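PDB 2FB0: conserved hypothetical protein from Bacteroides thetaiotaomicron, which is of unknown function but, as a dimeric alpha-beta barrel protein of the antibiotic biosynthesis monooxygenase family, possibly acts as an oxidoreductase. Local coordinates for residues A21-E35 and T71-A85. Residues are numbered along the deposited sequence; the frame is centred on the assembly and turned at random.
Sequences AIEAAKELTACSLKE and TAHFAQYVGIIQELA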
ATOM      1  N   ALA A  21      -1.360 -17.151  -2.628  1.00 22.67           N
ATOM      2  CA  ALA A  21      -0.802 -15.954  -3.250  1.00 22.63           C
ATOM      3  C   ALA A  21      -0.128 -15.015  -2.212  1.00 22.72           C
ATOM      4  O   ALA A  21       0.979 -14.509  -2.444  1.00 22.40           O
ATOM      5  CB  ALA A  21      -1.883 -15.226  -4.058  1.00 21.75           C
ATOM      6  N   ILE A  22      -0.789 -14.823  -1.070  1.00 22.84           N
ATOM      7  CA  ILE A  22      -0.230 -14.028   0.034  1.00 23.62           C
ATOM      8  C   ILE A  22       1.059 -14.649   0.571  1.00 23.73           C
ATOM      9  O   ILE A  22       2.043 -13.939   0.790  1.00 23.47           O
ATOM     10  CB  ILE A  22      -1.282 -13.783   1.178  1.00 23.50           C
ATOM     11  CG1 ILE A  22      -2.411 -12.884   0.661  1.00 23.44           C
ATOM     12  CG2 ILE A  22      -0.611 -13.161   2.447  1.00 24.00           C
ATOM     13  CD1 ILE A  22      -3.659 -12.855   1.539  1.00 23.46           C
ATOM     14  N   GLU A  23       1.063 -15.970   0.773  0.50 24.00           N
ATOM     15  CA  GLU A  23       2.267 -16.651   1.249  0.50 24.19           C
ATOM     16  C   GLU A  23       3.415 -16.488   0.260  0.50 24.01           C
ATOM     17  O   GLU A  23       4.555 -16.262   0.668  0.50 23.98           O
ATOM     18  CB  GLU A  23       2.001 -18.139   1.560  0.50 24.76           C
ATOM     19  CG  GLU A  23       3.247 -19.052   1.571  0.50 26.27           C
ATOM     20  CD  GLU A  23       4.235 -18.808   2.725  0.50 29.27           C
ATOM     21  OE1 GLU A  23       3.974 -17.977   3.620  0.50 31.13           O
ATOM     22  OE2 GLU A  23       5.295 -19.469   2.734  0.50 30.59           O
ATOM     23  N   ALA A  24       3.116 -16.590  -1.034  1.00 23.47           N
ATOM     24  CA  ALA A  24       4.154 -16.413  -2.063  1.00 23.57           C
ATOM     25  C   ALA A  24       4.718 -14.985  -2.023  1.00 23.22           C
ATOM     26  O   ALA A  24       5.923 -14.786  -2.164  1.00 23.51           O
ATOM     27  CB  ALA A  24       3.618 -16.746  -3.462  1.00 22.85           C
ATOM     28  N   ALA A  25       3.838 -14.006  -1.820  1.00 22.95           N
ATOM     29  CA  ALA A  25       4.250 -12.606  -1.663  1.00 22.84           C
ATOM     30  C   ALA A  25       5.092 -12.419  -0.397  1.00 23.13           C
ATOM     31  O   ALA A  25       6.110 -11.739  -0.424  1.00 23.47           O
ATOM     32  CB  ALA A  25       3.044 -11.689  -1.656  1.00 22.15           C
ATOM     33  N   LYS A  26       4.672 -13.048   0.695  1.00 23.88           N
ATOM     34  CA  LYS A  26       5.445 -13.060   1.936  1.00 24.35           C
ATOM     35  C   LYS A  26       6.836 -13.658   1.770  1.00 24.87           C
ATOM     36  O   LYS A  26       7.804 -13.125   2.312  1.00 24.54           O
ATOM     37  CB  LYS A  26       4.679 -13.777   3.041  1.00 24.75           C
ATOM     38  CG  LYS A  26       3.559 -12.935   3.640  1.00 25.55           C
ATOM     39  CD  LYS A  26       2.623 -13.777   4.502  1.00 27.86           C
ATOM     40  CE  LYS A  26       3.300 -14.293   5.757  1.00 29.03           C
ATOM     41  NZ  LYS A  26       2.298 -15.085   6.541  1.00 31.46           N
ATOM     42  N   GLU A  27       6.930 -14.753   1.015  0.50 25.05           N
ATOM     43  CA  GLU A  27       8.216 -15.377   0.716  0.50 25.57           C
ATOM     44  C   GLU A  27       9.084 -14.457  -0.141  0.50 25.06           C
ATOM     45  O   GLU A  27      10.277 -14.315   0.112  0.50 25.33           O
ATOM     46  CB  GLU A  27       8.013 -16.746   0.048  0.50 26.06           C
ATOM     47  CG  GLU A  27       7.039 -17.623   0.818  0.50 27.91           C
ATOM     48  CD  GLU A  27       7.002 -19.056   0.333  0.50 31.26           C
ATOM     49  OE1 GLU A  27       6.408 -19.317  -0.732  0.50 32.76           O
ATOM     50  OE2 GLU A  27       7.548 -19.931   1.037  0.50 32.76           O
ATOM     51  N   LEU A  28       8.472 -13.814  -1.134  1.00 24.76           N
ATOM     52  CA  LEU A  28       9.161 -12.859  -1.997  1.00 24.47           C
ATOM     53  C   LEU A  28       9.615 -11.621  -1.179  1.00 23.99           C
ATOM     54  O   LEU A  28      10.679 -11.055  -1.427  1.00 23.47           O
ATOM     55  CB  LEU A  28       8.271 -12.444  -3.188  1.00 24.47           C
ATOM     56  CG  LEU A  28       8.861 -11.456  -4.209  1.00 24.21           C
ATOM     57  CD1 LEU A  28      10.206 -11.945  -4.785  1.00 24.76           C
ATOM     58  CD2 LEU A  28       7.866 -11.134  -5.331  1.00 24.12           C
ATOM     59  N   THR A  29       8.801 -11.231  -0.203  1.00 24.07           N
ATOM     60  CA  THR A  29       9.131 -10.123   0.707  1.00 24.14           C
ATOM     61  C   THR A  29      10.429 -10.425   1.486  1.00 24.12           C
ATOM     62  O   THR A  29      11.352  -9.628   1.476  1.00 23.36           O
ATOM     63  CB  THR A  29       7.952  -9.820   1.675  1.00 24.05           C
ATOM     64  OG1 THR A  29       6.810  -9.370   0.927  1.00 23.70           O
ATOM     65  CG2 THR A  29       8.340  -8.753   2.726  1.00 23.05           C
ATOM     66  N   ALA A  30      10.500 -11.594   2.120  1.00 24.95           N
ATOM     67  CA  ALA A  30      11.716 -12.001   2.842  1.00 25.86           C
ATOM     68  C   ALA A  30      12.947 -12.044   1.933  1.00 26.71           C
ATOM     69  O   ALA A  30      14.025 -11.611   2.334  1.00 27.07           O
ATOM     70  CB  ALA A  30      11.499 -13.361   3.563  1.00 25.86           C
ATOM     71  N   CYS A  31      12.788 -12.546   0.703  1.00 27.28           N
ATOM     72  CA  CYS A  31      13.896 -12.620  -0.254  1.00 28.23           C
ATOM     73  C   CYS A  31      14.376 -11.238  -0.711  1.00 27.79           C
ATOM     74  O   CYS A  31      15.579 -10.967  -0.745  1.00 27.49           O
ATOM     75  CB  CYS A  31      13.496 -13.426  -1.495  1.00 28.72           C
ATOM     76  SG  CYS A  31      13.288 -15.178  -1.224  1.00 34.38           S
ATOM     77  N   SER A  32      13.428 -10.375  -1.070  1.00 27.17           N
ATOM     78  CA  SER A  32      13.750  -9.058  -1.611  1.00 27.15           C
ATOM     79  C   SER A  32      14.427  -8.158  -0.570  1.00 27.52           C
ATOM     80  O   SER A  32      15.345  -7.414  -0.908  1.00 27.43           O
ATOM     81  CB  SER A  32      12.495  -8.387  -2.185  1.00 26.83           C
ATOM     82  OG  SER A  32      11.815  -9.273  -3.067  1.00 26.28           O
ATOM     83  N   LEU A  33      13.977  -8.240   0.681  1.00 27.95           N
ATOM     84  CA  LEU A  33      14.586  -7.478   1.788  1.00 28.98           C
ATOM     85  C   LEU A  33      16.075  -7.767   2.037  1.00 30.08           C
ATOM     86  O   LEU A  33      16.771  -6.949   2.648  1.00 29.48           O
ATOM     87  CB  LEU A  33      13.807  -7.683   3.081  1.00 28.40           C
ATOM     88  CG  LEU A  33      12.461  -6.974   3.197  1.00 27.73           C
ATOM     89  CD1 LEU A  33      11.764  -7.442   4.463  1.00 26.93           C
ATOM     90  CD2 LEU A  33      12.614  -5.440   3.173  1.00 27.16           C
ATOM     91  N   LYS A  34      16.552  -8.920   1.560  1.00 31.12           N
ATOM     92  CA  LYS A  34      17.969  -9.277   1.652  1.00 32.57           C
ATOM     93  C   LYS A  34      18.785  -8.580   0.573  1.00 33.07           C
ATOM     94  O   LYS A  34      20.010  -8.577   0.632  1.00 33.26           O
ATOM     95  CB  LYS A  34      18.166 -10.794   1.533  1.00 33.21           C
ATOM     96  CG  LYS A  34      17.662 -11.590   2.714  1.00 34.83           C
ATOM     97  CD  LYS A  34      17.811 -13.084   2.445  1.00 40.67           C
ATOM     98  CE  LYS A  34      17.280 -13.919   3.608  1.00 43.20           C
ATOM     99  NZ  LYS A  34      17.401 -15.379   3.309  1.00 46.52           N
ATOM    100  N   GLU A  35      18.111  -8.014  -0.426  1.00 33.22           N
ATOM    101  CA  GLU A  35      18.790  -7.278  -1.485  1.00 34.22           C
ATOM    102  C   GLU A  35      19.204  -5.894  -0.965  1.00 34.61           C
ATOM    103  O   GLU A  35      18.421  -5.191  -0.324  1.00 34.40           O
ATOM    104  CB  GLU A  35      17.896  -7.137  -2.724  1.00 34.22           C
ATOM    105  CG  GLU A  35      17.552  -8.447  -3.429  1.00 34.38           C
ATOM    106  CD  GLU A  35      16.612  -8.232  -4.605  1.00 34.79           C
ATOM    107  OE1 GLU A  35      16.939  -7.425  -5.494  1.00 38.04           O
ATOM    108  OE2 GLU A  35      15.542  -8.862  -4.643  1.00 34.44           O
ATOM    109  N   THR A  71      16.498 -11.484 -10.848  1.00 34.48           N
ATOM    110  CA  THR A  71      16.826 -12.535  -9.885  1.00 33.91           C
ATOM    111  C   THR A  71      15.923 -13.764 -10.033  1.00 33.81           C
ATOM    112  O   THR A  71      14.789 -13.670 -10.532  1.00 33.64           O
ATOM    113  CB  THR A  71      16.762 -12.052  -8.412  1.00 33.92           C
ATOM    114  OG1 THR A  71      15.420 -11.675  -8.088  1.00 34.36           O
ATOM    115  CG2 THR A  71      17.708 -10.872  -8.163  1.00 33.48           C
ATOM    116  N   ALA A  72      16.447 -14.902  -9.584  1.00 33.29           N
ATOM    117  CA  ALA A  72      15.728 -16.169  -9.544  1.00 33.13           C
ATOM    118  C   ALA A  72      14.514 -16.112  -8.618  1.00 32.65           C
ATOM    119  O   ALA A  72      13.432 -16.584  -8.992  1.00 32.55           O
ATOM    120  CB  ALA A  72      16.678 -17.306  -9.125  1.00 33.47           C
ATOM    121  N   HIS A  73      14.682 -15.531  -7.422  1.00 31.80           N
ATOM    122  CA  HIS A  73      13.561 -15.418  -6.480  1.00 31.53           C
ATOM    123  C   HIS A  73      12.400 -14.567  -7.026  1.00 30.72           C
ATOM    124  O   HIS A  73      11.235 -14.902  -6.803  1.00 30.26           O
ATOM    125  CB  HIS A  73      13.995 -14.991  -5.056  1.00 32.05           C
ATOM    126  CG  HIS A  73      14.621 -13.625  -4.963  1.00 34.23           C
ATOM    127  ND1 HIS A  73      15.986 -13.437  -4.855  1.00 35.86           N
ATOM    128  CD2 HIS A  73      14.069 -12.386  -4.909  1.00 35.54           C
ATOM    129  CE1 HIS A  73      16.247 -12.142  -4.766  1.00 36.09           C
ATOM    130  NE2 HIS A  73      15.101 -11.483  -4.797  1.00 35.17           N
ATOM    131  N   PHE A  74      12.723 -13.497  -7.757  1.00 30.11           N
ATOM    132  CA  PHE A  74      11.718 -12.692  -8.435  1.00 29.86           C
ATOM    133  C   PHE A  74      10.947 -13.538  -9.450  1.00 29.86           C
ATOM    134  O   PHE A  74       9.719 -13.624  -9.383  1.00 29.56           O
ATOM    135  CB  PHE A  74      12.344 -11.482  -9.132  1.00 29.29           C
ATOM    136  CG  PHE A  74      11.349 -10.638  -9.897  1.00 29.88           C
ATOM    137  CD1 PHE A  74      11.153 -10.831 -11.265  1.00 29.68           C
ATOM    138  CD2 PHE A  74      10.603  -9.648  -9.246  1.00 29.78           C
ATOM    139  CE1 PHE A  74      10.231 -10.050 -11.979  1.00 29.09           C
ATOM    140  CE2 PHE A  74       9.684  -8.867  -9.947  1.00 29.60           C
ATOM    141  CZ  PHE A  74       9.495  -9.070 -11.321  1.00 29.45           C
ATOM    142  N   ALA A  75      11.668 -14.170 -10.379  1.00 30.20           N
ATOM    143  CA  ALA A  75      11.026 -15.027 -11.390  1.00 30.56           C
ATOM    144  C   ALA A  75      10.168 -16.129 -10.754  1.00 30.34           C
ATOM    145  O   ALA A  75       9.039 -16.366 -11.180  1.00 30.32           O
ATOM    146  CB  ALA A  75      12.070 -15.618 -12.343  1.00 31.19           C
ATOM    147  N   GLN A  76      10.698 -16.766  -9.714  1.00 30.10           N
ATOM    148  CA  GLN A  76      10.018 -17.864  -9.032  1.00 30.64           C
ATOM    149  C   GLN A  76       8.695 -17.401  -8.403  1.00 29.33           C
ATOM    150  O   GLN A  76       7.627 -17.920  -8.735  1.00 28.72           O
ATOM    151  CB  GLN A  76      10.963 -18.489  -7.992  1.00 30.56           C
ATOM    152  CG  GLN A  76      10.348 -19.481  -6.989  1.00 33.24           C
ATOM    153  CD  GLN A  76      11.365 -19.976  -5.936  1.00 34.39           C
ATOM    154  OE1 GLN A  76      12.519 -19.525  -5.899  1.00 38.65           O
ATOM    155  NE2 GLN A  76      10.930 -20.899  -5.073  1.00 37.86           N
ATOM    156  N   TYR A  77       8.762 -16.399  -7.527  1.00 28.08           N
ATOM    157  CA  TYR A  77       7.581 -16.001  -6.763  1.00 27.11           C
ATOM    158  C   TYR A  77       6.591 -15.164  -7.556  1.00 26.18           C
ATOM    159  O   TYR A  77       5.396 -15.320  -7.387  1.00 26.10           O
ATOM    160  CB  TYR A  77       7.969 -15.372  -5.406  1.00 27.20           C
ATOM    161  CG  TYR A  77       8.601 -16.395  -4.480  1.00 27.65           C
ATOM    162  CD1 TYR A  77       9.953 -16.319  -4.143  1.00 26.94           C
ATOM    163  CD2 TYR A  77       7.853 -17.469  -3.981  1.00 26.96           C
ATOM    164  CE1 TYR A  77      10.540 -17.271  -3.313  1.00 28.18           C
ATOM    165  CE2 TYR A  77       8.432 -18.426  -3.153  1.00 26.95           C
ATOM    166  CZ  TYR A  77       9.773 -18.316  -2.823  1.00 27.83           C
ATOM    167  OH  TYR A  77      10.357 -19.256  -2.005  1.00 29.73           O
ATOM    168  N   VAL A  78       7.075 -14.307  -8.450  1.00 25.70           N
ATOM    169  CA  VAL A  78       6.155 -13.560  -9.301  1.00 25.79           C
ATOM    170  C   VAL A  78       5.430 -14.513 -10.256  1.00 25.44           C
ATOM    171  O   VAL A  78       4.220 -14.390 -10.456  1.00 25.04           O
ATOM    172  CB  VAL A  78       6.846 -12.398 -10.059  1.00 25.81           C
ATOM    173  CG1 VAL A  78       5.883 -11.753 -11.041  1.00 26.88           C
ATOM    174  CG2 VAL A  78       7.322 -11.347  -9.060  1.00 26.99           C
ATOM    175  N   GLY A  79       6.173 -15.471 -10.811  1.00 24.87           N
ATOM    176  CA  GLY A  79       5.577 -16.542 -11.609  1.00 25.14           C
ATOM    177  C   GLY A  79       4.430 -17.203 -10.851  1.00 24.21           C
ATOM    178  O   GLY A  79       3.337 -17.331 -11.380  1.00 24.43           O
ATOM    179  N   ILE A  80       4.682 -17.582  -9.603  1.00 24.16           N
ATOM    180  CA  ILE A  80       3.660 -18.196  -8.740  1.00 24.13           C
ATOM    181  C   ILE A  80       2.434 -17.300  -8.547  1.00 24.20           C
ATOM    182  O   ILE A  80       1.289 -17.741  -8.738  1.00 23.45           O
ATOM    183  CB  ILE A  80       4.239 -18.642  -7.379  1.00 23.85           C
ATOM    184  CG1 ILE A  80       5.167 -19.851  -7.566  1.00 23.48           C
ATOM    185  CG2 ILE A  80       3.108 -19.002  -6.389  1.00 24.55           C
ATOM    186  CD1 ILE A  80       6.140 -20.077  -6.413  1.00 22.43           C
ATOM    187  N   ILE A  81       2.668 -16.037  -8.183  1.00 24.28           N
ATOM    188  CA  ILE A  81       1.552 -15.114  -7.941  1.00 23.92           C
ATOM    189  C   ILE A  81       0.737 -14.909  -9.219  1.00 23.93           C
ATOM    190  O   ILE A  81      -0.497 -14.903  -9.176  1.00 22.98           O
ATOM    191  CB  ILE A  81       2.028 -13.759  -7.331  1.00 23.36           C
ATOM    192  CG1 ILE A  81       2.730 -14.003  -5.986  1.00 24.06           C
ATOM    193  CG2 ILE A  81       0.861 -12.803  -7.153  1.00 23.63           C
ATOM    194  CD1 ILE A  81       3.547 -12.790  -5.467  1.00 24.32           C
ATOM    195  N   GLN A  82       1.427 -14.771 -10.351  1.00 24.56           N
ATOM    196  CA  GLN A  82       0.767 -14.594 -11.652  1.00 26.76           C
ATOM    197  C   GLN A  82      -0.100 -15.784 -12.071  1.00 26.24           C
ATOM    198  O   GLN A  82      -1.080 -15.624 -12.789  1.00 26.65           O
ATOM    199  CB  GLN A  82       1.800 -14.288 -12.743  1.00 26.62           C
ATOM    200  CG  GLN A  82       2.268 -12.842 -12.698  1.00 29.67           C
ATOM    201  CD  GLN A  82       3.347 -12.523 -13.720  1.00 31.15           C
ATOM    202  OE1 GLN A  82       3.360 -11.429 -14.288  1.00 37.83           O
ATOM    203  NE2 GLN A  82       4.265 -13.462 -13.949  1.00 34.99           N
ATOM    204  N   GLU A  83       0.274 -16.971 -11.608  1.00 26.24           N
ATOM    205  CA  GLU A  83      -0.460 -18.189 -11.892  1.00 26.48           C
ATOM    206  C   GLU A  83      -1.706 -18.290 -11.009  1.00 26.76           C
ATOM    207  O   GLU A  83      -2.718 -18.864 -11.409  1.00 27.14           O
ATOM    208  CB  GLU A  83       0.474 -19.388 -11.678  1.00 26.13           C
ATOM    209  CG  GLU A  83       0.230 -20.585 -12.578  1.00 26.68           C
ATOM    210  CD  GLU A  83       0.169 -20.277 -14.070  1.00 27.88           C
ATOM    211  OE1 GLU A  83       0.844 -19.342 -14.559  1.00 27.74           O
ATOM    212  OE2 GLU A  83      -0.586 -20.991 -14.761  1.00 26.57           O
ATOM    213  N   LEU A  84      -1.626 -17.697  -9.820  1.00 26.40           N
ATOM    214  CA  LEU A  84      -2.714 -17.703  -8.831  1.00 25.77           C
ATOM    215  C   LEU A  84      -3.654 -16.507  -8.903  1.00 25.41           C
ATOM    216  O   LEU A  84      -4.788 -16.569  -8.425  1.00 26.26           O
ATOM    217  CB  LEU A  84      -2.119 -17.763  -7.416  1.00 25.23           C
ATOM    218  CG  LEU A  84      -1.376 -19.019  -6.967  1.00 25.22           C
ATOM    219  CD1 LEU A  84      -0.453 -18.696  -5.783  1.00 22.40           C
ATOM    220  CD2 LEU A  84      -2.354 -20.151  -6.620  1.00 22.14           C
ATOM    221  N   ALA A  85      -3.196 -15.410  -9.495  1.00 25.57           N
ATOM    222  CA  ALA A  85      -3.859 -14.125  -9.298  1.00 25.46           C
ATOM    223  C   ALA A  85      -3.553 -13.143 -10.428  1.00 25.86           C
ATOM    224  O   ALA A  85      -2.744 -13.437 -11.311  1.00 25.51           O
ATOM    225  CB  ALA A  85      -3.431 -13.535  -7.915  1.00 24.63           C
TER
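Glu35 OE2 is gripped by two imidazoles, that of His73 across the helix pair and that of His68 at the end of helix 62-68. His73 NE2 donates to Glu35 OE2 over 2.7 Å at 156°; the oxygen lies in the plane of the ring, whereas the nitrogen meets it from above the carboxylate plane. His73 holds its ring between backbone N and carbonyl carbon (chi1 63°), which folds it back over Thr71, the N-cap of helix 72-84. Thr71 OG1, which accepts the capping bond from Phe74 N and is hydrogen-bonded with His68 O, sits over the centre of one face; Cys31 CB packs on the opposite face, 3.6 Å from His73 CD2. His73 ND1 is hydrogen-bonded to a bound glycerol, so both ring nitrogens are engaged.

Beyond this polar end the helix axes approach to 9.1 Å, nearly antiparallel, and interlock knobs-into-holes. Leu28 fits among His73, Phe74, Tyr77 and Val78; CD1 reaches the rim of the His73 ring and CD2 lies 3.8 Å from Val78 CG2. Tyr77 fills the reciprocal hole between Ala24, Glu27, Leu28 and Cys31, with Glu27 CB in CH-pi contact over one ring face. Ala24 CB lies 3.7 Å from Ile80 CG2, and Leu84 CD1 closes the far end against Ala21 N at 3.6 Å.

Both helices lie on the same side of the antiparallel sheet of this ferredoxin-like fold, with Leu28 also resting on Tyr41 and Val78 on Met87. The chemistry implies an apolar seam closed at one end by a His-carboxylate-His cluster, which fixes the Glu35 carboxylate and ties the loop after helix 18-32 to the start of helix 72-84; the glycerol, probably from the crystallisation liquor, may mark a pocket there.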